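Local coordinates for mitogen-activated protein kinase, putative (Map kinase-like protein) (Leishmania major, PDB 3PG1) that probably phosphorylates proteins on serine and threonine using ATP, as a parasite member of the MAP kinase family, at residues A8-R11 / D12-E16; V76-E79 / I80-N84; N229-A232 / L233-S237; Y240-L243 / N244-E248. All coordinates share one frame; numbering follows the deposited sequence.

Interaction 1 of 4, residues A8-R11 / D12-E16; sequences AAMR and DLIAE
The carbonyl oxygen of A8 receives the N-H of D12 across one helical turn, D12 N to A8 O being 2.8 Å. D12 also folds its side chain back over this carbonyl: CG sits beside its own backbone N (chi1 -76°), and D12 CG comes within 3.3 Å of A8 O. This is proximity, not a bond; D12 OD2 makes a long, weak ion pair with R53. The following residues repeat the i to i+4 bond, L13 N to A9 O at 3.0 Å and I14 N to M10 O at 2.9 Å. The last of the set, A15 N to R11 O, is longer at 3.2 Å but nearly straight (N-H...O angle 173°). This is regular alpha helix, the N-terminal helix 7-19, which lies against the antiparallel sheet of the kinase N-lobe. The sheet-facing residues are apolar: A9, small enough for close approach, meets F29 and A37, while the branched end of L13 fits among V26, C39, I51 and Y110. Beside them M10 and I14 lie alongside each other, pointing the same way, with M10 CG 3.8 Å from I14 CD1. I14 holds CG1 next to its backbone N (chi1 -68°), which brings I14 CG1 to 3.2 Å from M10 O and sends CD1 on toward the methionine; both side chains touch V26, where a flexible thioether and a beta-branched chain suit an apolar flank. One turn beyond D12, the carboxylate of E16 forms a salt bridge with R53 and a hydrogen bond with the Y110 hydroxyl, tying the helix to two strands.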
loop_
_atom_site.group_PDB
_atom_site.type_symbol
_atom_site.label_atom_id
_atom_site.label_comp_id
_atom_site.label_asym_id
_atom_site.label_seq_id
_atom_site.Cartn_x
_atom_site.Cartn_y
_atom_site.Cartn_z
ATOM N N ALA A 8 -12.788 25.379 -6.423
ATOM C CA ALA A 8 -14.172 24.957 -6.630
ATOM C C ALA A 8 -14.473 23.684 -5.825
ATOM O O ALA A 8 -15.578 23.556 -5.288
ATOM C CB ALA A 8 -14.429 24.713 -8.109
ATOM N N ALA A 9 -13.488 22.754 -5.745
ATOM C CA ALA A 9 -13.592 21.490 -5.011
ATOM C C ALA A 9 -13.877 21.740 -3.522
ATOM O O ALA A 9 -14.783 21.125 -2.962
ATOM C CB ALA A 9 -12.316 20.681 -5.178
ATOM N N MET A 10 -13.133 22.681 -2.912
ATOM C CA MET A 10 -13.269 23.096 -1.517
ATOM C C MET A 10 -14.650 23.734 -1.270
ATOM O O MET A 10 -15.330 23.360 -0.311
ATOM C CB MET A 10 -12.138 24.074 -1.162
ATOM C CG MET A 10 -12.141 24.502 0.276
ATOM S SD MET A 10 -10.554 24.217 1.067
ATOM C CE MET A 10 -9.640 25.651 0.483
ATOM N N ARG A 11 -15.060 24.677 -2.150
ATOM C CA ARG A 11 -16.342 25.379 -2.097
ATOM C C ARG A 11 -17.514 24.383 -2.205
ATOM O O ARG A 11 -18.446 24.466 -1.399
ATOM C CB ARG A 11 -16.386 26.472 -3.190
ATOM C CG ARG A 11 -17.699 27.254 -3.320
ATOM C CD ARG A 11 -17.579 28.480 -4.230
ATOM N NE ARG A 11 -17.007 28.175 -5.547
ATOM C CZ ARG A 11 -15.814 28.590 -5.964
ATOM N NH1 ARG A 11 -15.055 29.348 -5.180
ATOM N NH2 ARG A 11 -15.368 28.248 -7.165
ATOM N N ASP A 12 -17.436 23.418 -3.158
ATOM C CA ASP A 12 -18.457 22.373 -3.348
ATOM C C ASP A 12 -18.595 21.505 -2.083
ATOM O O ASP A 12 -19.715 21.307 -1.595
ATOM C CB ASP A 12 -18.151 21.484 -4.580
ATOM C CG ASP A 12 -18.446 22.104 -5.947
ATOM O OD1 ASP A 12 -19.201 23.108 -5.999
ATOM O OD2 ASP A 12 -17.964 21.553 -6.967
ATOM N N LEU A 13 -17.453 21.033 -1.541
ATOM C CA LEU A 13 -17.411 20.212 -0.336
ATOM C C LEU A 13 -17.976 20.936 0.890
ATOM O O LEU A 13 -18.796 20.345 1.598
ATOM C CB LEU A 13 -15.993 19.696 -0.052
ATOM C CG LEU A 13 -15.862 18.685 1.104
ATOM C CD1 LEU A 13 -16.528 17.368 0.774
ATOM C CD2 LEU A 13 -14.424 18.458 1.459
ATOM N N ILE A 14 -17.544 22.208 1.136
ATOM C CA ILE A 14 -18.016 23.019 2.272
ATOM C C ILE A 14 -19.550 23.075 2.274
ATOM O O ILE A 14 -20.169 22.699 3.272
ATOM C CB ILE A 14 -17.351 24.437 2.337
ATOM C CG1 ILE A 14 -15.843 24.323 2.674
ATOM C CG2 ILE A 14 -18.073 25.362 3.349
ATOM C CD1 ILE A 14 -14.988 25.636 2.520
ATOM N N ALA A 15 -20.152 23.491 1.133
ATOM C CA ALA A 15 -21.609 23.613 0.961
ATOM C C ALA A 15 -22.322 22.270 1.197
ATOM O O ALA A 15 -23.270 22.218 1.980
ATOM C CB ALA A 15 -21.931 24.149 -0.426
ATOM N N GLU A 16 -21.829 21.178 0.559
ATOM C CA GLU A 16 -22.431 19.850 0.717
ATOM C C GLU A 16 -22.392 19.358 2.163
ATOM O O GLU A 16 -23.403 18.850 2.654
ATOM C CB GLU A 16 -21.795 18.837 -0.241
ATOM C CG GLU A 16 -22.235 19.044 -1.681
ATOM C CD GLU A 16 -21.253 18.582 -2.743
ATOM O OE1 GLU A 16 -20.347 17.773 -2.432
ATOM O OE2 GLU A 16 -21.405 19.021 -3.905
#

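Interaction 2 of 4, residues V76-E79 / I80-N84; sequences VLRE and IRLLN
V76 and I80 lie side by side one helical turn apart, their methyls meeting at 3.8 Å between V76 CG1 and I80 CD1. A bend at chi2 (66°) turns CD1 back toward the preceding turn, where I80 CD1 also comes 3.2 Å from V76 O, the carbonyl that accepts I80 N at 2.9 Å. On the next face, R81 runs obliquely past L77: R81 CG is 4.0 Å from L77 CD1, the aliphatic stem of the arginine serving as the apolar partner, while R81 N bonds L77 O at 2.8 Å. R78 extends alongside L82, its NH1 3.4 Å from L82 CD1, and R78 NE has a long, weak ion pair with E341.

Around this shell, V76 and I80 press their branched ends on L109 of the sheet, a site suited to compact apolar groups. L77 packs on I352 and F353 of helix 346-360, and the guanidinium of R81 is fixed by a salt bridge to E356 and a hydrogen bond to the H338 carbonyl. E79 O accepts N179 ND2, and the E79 carboxylate makes a long, weak ion pair with K52. These features mark helix 70-85 as the kinase alpha-C helix, with E79 and K52 at the places of the conserved glutamate-lysine pair, N179 in the glycine position of the DFG motif, and helix 346-360 packed outside as in MAP kinases.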
loop_
_atom_site.group_PDB
_atom_site.type_symbol
_atom_site.label_atom_id
_atom_site.label_comp_id
_atom_site.label_asym_id
_atom_site.label_seq_id
_atom_site.Cartn_x
_atom_site.Cartn_y
_atom_site.Cartn_z
ATOM N N VAL A 76 -14.733 1.745 -7.274
ATOM C CA VAL A 76 -14.834 2.514 -6.024
ATOM C C VAL A 76 -15.418 1.660 -4.871
ATOM O O VAL A 76 -14.933 1.757 -3.743
ATOM C CB VAL A 76 -15.543 3.895 -6.203
ATOM C CG1 VAL A 76 -15.368 4.760 -4.959
ATOM C CG2 VAL A 76 -14.984 4.638 -7.411
ATOM N N LEU A 77 -16.422 0.795 -5.174
ATOM C CA LEU A 77 -17.032 -0.097 -4.187
ATOM C C LEU A 77 -15.977 -1.056 -3.619
ATOM O O LEU A 77 -15.935 -1.264 -2.406
ATOM C CB LEU A 77 -18.221 -0.884 -4.777
ATOM C CG LEU A 77 -18.973 -1.792 -3.789
ATOM C CD1 LEU A 77 -19.527 -1.006 -2.604
ATOM C CD2 LEU A 77 -20.048 -2.597 -4.481
ATOM N N ARG A 78 -15.096 -1.582 -4.491
ATOM C CA ARG A 78 -14.012 -2.469 -4.058
ATOM C C ARG A 78 -13.000 -1.734 -3.158
ATOM O O ARG A 78 -12.586 -2.281 -2.137
ATOM C CB ARG A 78 -13.319 -3.126 -5.253
ATOM C CG ARG A 78 -12.489 -4.339 -4.806
ATOM C CD ARG A 78 -11.880 -5.134 -5.942
ATOM N NE ARG A 78 -11.237 -6.352 -5.435
ATOM C CZ ARG A 78 -9.998 -6.404 -4.947
ATOM N NH1 ARG A 78 -9.243 -5.313 -4.899
ATOM N NH2 ARG A 78 -9.503 -7.555 -4.508
ATOM N N GLU A 79 -12.633 -0.485 -3.514
ATOM C CA GLU A 79 -11.702 0.307 -2.706
ATOM C C GLU A 79 -12.303 0.567 -1.317
ATOM O O GLU A 79 -11.610 0.517 -0.308
ATOM C CB GLU A 79 -11.412 1.657 -3.387
ATOM C CG GLU A 79 -10.646 1.560 -4.697
ATOM C CD GLU A 79 -10.243 2.887 -5.317
ATOM O OE1 GLU A 79 -10.469 3.946 -4.684
ATOM O OE2 GLU A 79 -9.680 2.864 -6.435
ATOM N N ILE A 80 -13.606 0.843 -1.282
ATOM C CA ILE A 80 -14.353 1.122 -0.060
ATOM C C ILE A 80 -14.518 -0.104 0.806
ATOM O O ILE A 80 -14.299 -0.031 2.013
ATOM C CB ILE A 80 -15.688 1.859 -0.430
ATOM C CG1 ILE A 80 -15.498 3.367 -0.360
ATOM C CG2 ILE A 80 -16.927 1.405 0.364
ATOM C CD1 ILE A 80 -14.539 3.934 -1.387
ATOM N N ARG A 81 -14.932 -1.213 0.204
ATOM C CA ARG A 81 -15.110 -2.481 0.917
ATOM C C ARG A 81 -13.795 -2.928 1.575
ATOM O O ARG A 81 -13.821 -3.383 2.713
ATOM C CB ARG A 81 -15.656 -3.565 -0.042
ATOM C CG ARG A 81 -17.169 -3.367 -0.370
ATOM C CD ARG A 81 -17.950 -4.668 -0.450
ATOM N NE ARG A 81 -17.599 -5.542 0.669
ATOM C CZ ARG A 81 -17.206 -6.803 0.545
ATOM N NH1 ARG A 81 -17.203 -7.391 -0.647
ATOM N NH2 ARG A 81 -16.852 -7.499 1.614
ATOM N N LEU A 82 -12.650 -2.747 0.878
ATOM C CA LEU A 82 -11.325 -3.102 1.393
ATOM C C LEU A 82 -10.937 -2.240 2.559
ATOM O O LEU A 82 -10.436 -2.775 3.549
ATOM C CB LEU A 82 -10.263 -3.013 0.295
ATOM C CG LEU A 82 -10.020 -4.295 -0.456
ATOM C CD1 LEU A 82 -9.208 -4.050 -1.694
ATOM C CD2 LEU A 82 -9.357 -5.327 0.451
ATOM N N LEU A 83 -11.222 -0.910 2.483
ATOM C CA LEU A 83 -10.923 0.031 3.582
ATOM C C LEU A 83 -11.707 -0.312 4.820
ATOM O O LEU A 83 -11.174 -0.287 5.927
ATOM C CB LEU A 83 -11.247 1.469 3.182
ATOM C CG LEU A 83 -10.124 2.321 2.588
ATOM C CD1 LEU A 83 -10.658 3.717 2.245
ATOM C CD2 LEU A 83 -8.917 2.440 3.549
ATOM N N ASN A 84 -12.963 -0.696 4.615
ATOM C CA ASN A 84 -13.917 -1.023 5.661
ATOM C C ASN A 84 -13.797 -2.425 6.229
ATOM O O ASN A 84 -14.405 -2.721 7.258
ATOM C CB ASN A 84 -15.328 -0.741 5.137
ATOM C CG ASN A 84 -16.300 -0.300 6.190
ATOM O OD1 ASN A 84 -15.931 0.294 7.206
ATOM N ND2 ASN A 84 -17.566 -0.625 5.984
#

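Interaction 3 of 4, residues N229-A232 / L233-S237; sequences NRKA and LFRGS
The guanidinium of R235 has K231 over one face and the A232 carbonyl at its edge. K231 CG stands 3.5 Å above the plane, offset toward the rim, and the lysine chain then crosses the arginine at about a right angle, with K231 CE 3.5 Å from R235 NH2. At the edge, R235 NH1 donates to A232 O over 2.6 Å; the oxygen lies close to the guanidinium plane, but the N-H...O angle is bent at 139°. The other flat group, the F234 ring, carries L233 CG over its centre, 3.7 Å above the plane.

The lysine methylenes lie over the guanidinium face, but the charges also draw close: K231 NZ is 3.9 Å from R235 NH2, an approach probably eased by solvent around this exposed lysine. R235 reaches back over the turn by bending at chi3 (-49°), its stem resting on the alanine, R235 CG to A232 CB 3.7 Å. A232 is buried, where a single methyl fits against W198 and E226. Farther back, N229 uses its amide to bond the V285 carbonyl.

R230 leaves the helix with positive phi, turning the chain out of helix 214-229, the kinase alpha-F helix, and its guanidinium bonds the carbonyls of I124 and I129. The loop then leads to helix 239-250, alpha-G, with F234 wedged between the two: its ring meets C222 of the first and I246 and V249 of the second.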
loop_
_atom_site.group_PDB
_atom_site.type_symbol
_atom_site.label_atom_id
_atom_site.label_comp_id
_atom_site.label_asym_id
_atom_site.label_seq_id
_atom_site.Cartn_x
_atom_site.Cartn_y
_atom_site.Cartn_z
ATOM N N ASN A 229 20.409 2.738 4.507
ATOM C CA ASN A 229 21.182 3.436 3.480
ATOM C C ASN A 229 20.781 4.869 3.210
ATOM O O ASN A 229 21.621 5.637 2.725
ATOM C CB ASN A 229 21.217 2.613 2.183
ATOM C CG ASN A 229 21.975 1.309 2.328
ATOM O OD1 ASN A 229 22.565 1.036 3.366
ATOM N ND2 ASN A 229 21.925 0.436 1.320
ATOM N N ARG A 230 19.509 5.232 3.478
ATOM C CA ARG A 230 18.947 6.573 3.222
ATOM C C ARG A 230 18.890 6.821 1.699
ATOM O O ARG A 230 18.835 7.957 1.252
ATOM C CB ARG A 230 19.717 7.705 3.977
ATOM C CG ARG A 230 19.769 7.499 5.494
ATOM C CD ARG A 230 18.384 7.376 6.122
ATOM N NE ARG A 230 17.641 8.645 6.107
ATOM C CZ ARG A 230 17.718 9.581 7.050
ATOM N NH1 ARG A 230 16.984 10.675 6.965
ATOM N NH2 ARG A 230 18.538 9.428 8.081
ATOM N N LYS A 231 18.876 5.725 0.918
ATOM C CA LYS A 231 18.863 5.739 -0.541
ATOM C C LYS A 231 18.249 4.418 -0.981
ATOM O O LYS A 231 18.557 3.380 -0.375
ATOM C CB LYS A 231 20.304 5.881 -1.056
ATOM C CG LYS A 231 20.436 6.038 -2.560
ATOM C CD LYS A 231 21.765 6.696 -2.948
ATOM C CE LYS A 231 22.973 5.787 -2.917
ATOM N NZ LYS A 231 24.195 6.505 -3.382
ATOM N N ALA A 232 17.377 4.440 -2.011
ATOM C CA ALA A 232 16.754 3.187 -2.471
ATOM C C ALA A 232 17.824 2.212 -2.929
ATOM O O ALA A 232 18.890 2.612 -3.416
ATOM C CB ALA A 232 15.705 3.435 -3.552
ATOM N N LEU A 233 17.574 0.957 -2.667
ATOM C CA LEU A 233 18.490 -0.138 -2.914
ATOM C C LEU A 233 18.705 -0.473 -4.396
ATOM O O LEU A 233 19.836 -0.684 -4.796
ATOM C CB LEU A 233 17.965 -1.386 -2.155
ATOM C CG LEU A 233 18.840 -2.611 -2.183
ATOM C CD1 LEU A 233 20.232 -2.274 -1.699
ATOM C CD2 LEU A 233 18.229 -3.718 -1.328
ATOM N N PHE A 234 17.626 -0.591 -5.178
ATOM C CA PHE A 234 17.665 -1.017 -6.581
ATOM C C PHE A 234 17.027 0.029 -7.465
ATOM O O PHE A 234 15.814 -0.032 -7.772
ATOM C CB PHE A 234 16.949 -2.362 -6.730
ATOM C CG PHE A 234 17.441 -3.523 -5.875
ATOM C CD1 PHE A 234 16.578 -4.175 -4.991
ATOM C CD2 PHE A 234 18.765 -3.953 -5.946
ATOM C CE1 PHE A 234 17.014 -5.291 -4.246
ATOM C CE2 PHE A 234 19.207 -5.041 -5.175
ATOM C CZ PHE A 234 18.311 -5.731 -4.361
ATOM N N ARG A 235 17.852 0.983 -7.890
ATOM C CA ARG A 235 17.400 2.180 -8.630
ATOM C C ARG A 235 17.553 2.046 -10.121
ATOM O O ARG A 235 18.241 2.841 -10.733
ATOM C CB ARG A 235 18.099 3.455 -8.094
ATOM C CG ARG A 235 17.822 3.652 -6.600
ATOM C CD ARG A 235 18.392 4.956 -6.030
ATOM N NE ARG A 235 19.797 5.204 -6.366
ATOM C CZ ARG A 235 20.846 4.559 -5.857
ATOM N NH1 ARG A 235 20.669 3.539 -5.023
ATOM N NH2 ARG A 235 22.079 4.910 -6.200
ATOM N N GLY A 236 16.894 1.041 -10.700
ATOM C CA GLY A 236 16.990 0.786 -12.125
ATOM C C GLY A 236 16.061 1.670 -12.934
ATOM O O GLY A 236 15.173 2.318 -12.382
ATOM N N SER A 237 16.216 1.649 -14.238
ATOM C CA SER A 237 15.376 2.454 -15.135
ATOM C C SER A 237 14.761 1.627 -16.251
ATOM O O SER A 237 14.033 2.178 -17.088
ATOM C CB SER A 237 16.196 3.589 -15.733
ATOM O OG SER A 237 17.221 3.074 -16.570
#

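Interaction 4 of 4, residues Y240-L243 / N244-E248; sequences YNQL and NKIVE
K245 wraps its side chain round the carbonyl of N241, one turn earlier in the helix. Its CB lies 3.5 Å from N241 O; CG, held beside the backbone N by chi1 of -80°, is closer, K245 CG to N241 O being 3.3 Å; CD keeps alongside the same oxygen, and K245 CE is 4.0 Å from N241 O. At the tip the chain bends (chi4 77°) and brings K245 NZ back to bond N241 O at 3.3 Å. The ammonium also makes a weak bond to N241 OD1.

N241 O thus takes two donors from one residue, K245 N at 3.0 Å and NZ, which arrive from opposite faces of its carbonyl plane, neither on a lone pair. The asparagine carries CG between its backbone N and carbonyl carbon, the crowded position (chi1 81°), which sets its amide beside the lysine tip; OD1 has a stronger partner in S237 N. A short amide suits that double duty, and a long flexible amine suits the curl.

On the inner side, L243 CD2 and I246 CD1 approach at 4.4 Å. Q242 is buried with its NE2 bonded to F234 O of the preceding loop.

This is the alpha-G helix of the kinase C-lobe, residues 239-250. Loops pack against its flank, L243 on L270 and V247 on T252, P253 and S275, while Y240 OH bonds the Y269 carbonyl at the end of helix 264-269.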
loop_
_atom_site.group_PDB
_atom_site.type_symbol
_atom_site.label_atom_id
_atom_site.label_comp_id
_atom_site.label_asym_id
_atom_site.label_seq_id
_atom_site.Cartn_x
_atom_site.Cartn_y
_atom_site.Cartn_z
ATOM N N TYR A 240 15.849 -4.677 -17.975
ATOM C CA TYR A 240 17.133 -5.376 -17.828
ATOM C C TYR A 240 18.024 -4.826 -16.738
ATOM O O TYR A 240 18.663 -5.600 -16.018
ATOM C CB TYR A 240 17.916 -5.419 -19.148
ATOM C CG TYR A 240 17.222 -6.153 -20.275
ATOM C CD1 TYR A 240 17.121 -7.543 -20.267
ATOM C CD2 TYR A 240 16.704 -5.466 -21.369
ATOM C CE1 TYR A 240 16.517 -8.226 -21.318
ATOM C CE2 TYR A 240 16.082 -6.141 -22.415
ATOM C CZ TYR A 240 15.991 -7.522 -22.387
ATOM O OH TYR A 240 15.445 -8.203 -23.443
ATOM N N ASN A 241 18.112 -3.495 -16.641
ATOM C CA ASN A 241 19.013 -2.896 -15.688
ATOM C C ASN A 241 18.514 -2.970 -14.258
ATOM O O ASN A 241 19.328 -2.954 -13.339
ATOM C CB ASN A 241 19.585 -1.552 -16.154
ATOM C CG ASN A 241 18.688 -0.341 -15.954
ATOM O OD1 ASN A 241 17.992 -0.234 -14.971
ATOM N ND2 ASN A 241 18.715 0.616 -16.882
ATOM N N GLN A 242 17.188 -3.122 -14.076
ATOM C CA GLN A 242 16.570 -3.325 -12.758
ATOM C C GLN A 242 16.923 -4.752 -12.321
ATOM O O GLN A 242 17.384 -4.980 -11.197
ATOM C CB GLN A 242 15.020 -3.170 -12.841
ATOM C CG GLN A 242 14.298 -3.368 -11.453
ATOM C CD GLN A 242 14.573 -2.223 -10.482
ATOM O OE1 GLN A 242 14.830 -1.099 -10.875
ATOM N NE2 GLN A 242 14.475 -2.464 -9.189
ATOM N N LEU A 243 16.739 -5.711 -13.213
ATOM C CA LEU A 243 17.105 -7.111 -12.900
ATOM C C LEU A 243 18.600 -7.264 -12.671
ATOM O O LEU A 243 18.996 -8.019 -11.775
ATOM C CB LEU A 243 16.618 -8.092 -13.967
ATOM C CG LEU A 243 15.085 -8.372 -13.943
ATOM C CD1 LEU A 243 14.658 -9.183 -15.159
ATOM C CD2 LEU A 243 14.613 -9.069 -12.577
ATOM N N ASN A 244 19.423 -6.517 -13.433
ATOM C CA ASN A 244 20.860 -6.547 -13.234
ATOM C C ASN A 244 21.246 -6.006 -11.856
ATOM O O ASN A 244 22.064 -6.611 -11.186
ATOM C CB ASN A 244 21.604 -5.791 -14.351
ATOM C CG ASN A 244 23.095 -5.951 -14.221
ATOM O OD1 ASN A 244 23.646 -7.001 -14.546
ATOM N ND2 ASN A 244 23.783 -4.914 -13.786
ATOM N N LYS A 245 20.671 -4.870 -11.440
ATOM C CA LYS A 245 20.931 -4.294 -10.119
ATOM C C LYS A 245 20.565 -5.261 -9.002
ATOM O O LYS A 245 21.264 -5.333 -7.994
ATOM C CB LYS A 245 20.169 -2.968 -9.962
ATOM C CG LYS A 245 20.958 -1.846 -10.688
ATOM C CD LYS A 245 20.138 -0.592 -10.862
ATOM C CE LYS A 245 20.844 0.390 -11.772
ATOM N NZ LYS A 245 20.715 -0.006 -13.205
ATOM N N ILE A 246 19.481 -6.024 -9.195
ATOM C CA ILE A 246 19.032 -6.980 -8.192
ATOM C C ILE A 246 20.033 -8.143 -8.099
ATOM O O ILE A 246 20.464 -8.508 -6.994
ATOM C CB ILE A 246 17.592 -7.486 -8.540
ATOM C CG1 ILE A 246 16.531 -6.371 -8.335
ATOM C CG2 ILE A 246 17.260 -8.770 -7.719
ATOM C CD1 ILE A 246 15.011 -6.759 -8.847
ATOM N N VAL A 247 20.343 -8.753 -9.254
ATOM C CA VAL A 247 21.248 -9.903 -9.374
ATOM C C VAL A 247 22.678 -9.584 -8.878
ATOM O O VAL A 247 23.279 -10.418 -8.219
ATOM C CB VAL A 247 21.180 -10.514 -10.801
ATOM C CG1 VAL A 247 22.367 -11.424 -11.092
ATOM C CG2 VAL A 247 19.865 -11.265 -10.996
ATOM N N GLU A 248 23.158 -8.364 -9.106
ATOM C CA GLU A 248 24.443 -7.873 -8.608
ATOM C C GLU A 248 24.509 -8.015 -7.090
ATOM O O GLU A 248 25.570 -8.289 -6.560
ATOM C CB GLU A 248 24.640 -6.396 -8.935
ATOM C CG GLU A 248 25.191 -6.114 -10.310
ATOM C CD GLU A 248 25.454 -4.644 -10.600
ATOM O OE1 GLU A 248 25.142 -3.789 -9.738
ATOM O OE2 GLU A 248 25.922 -4.344 -11.723
#

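Along the chain the four contacts come in series, two in each lobe. Interaction 1, on helix 7-19, and interaction 2, on the alpha-C helix 70-85, both belong to the N-lobe and flank its five-stranded sheet, with centres about 24 Å apart. Interactions 3 and 4 lie in the C-lobe, centres about 11 Å apart: the loop 229-237 joins helix 214-229 to helix 239-250, and loop and following helix pack as one unit, joined by F234. Interaction 4 is about 48 Å from interaction 1, centre to centre. The two pairs thus belong to the separate lobes between which kinases bind ATP; interaction 2 lies nearest the chain's centre.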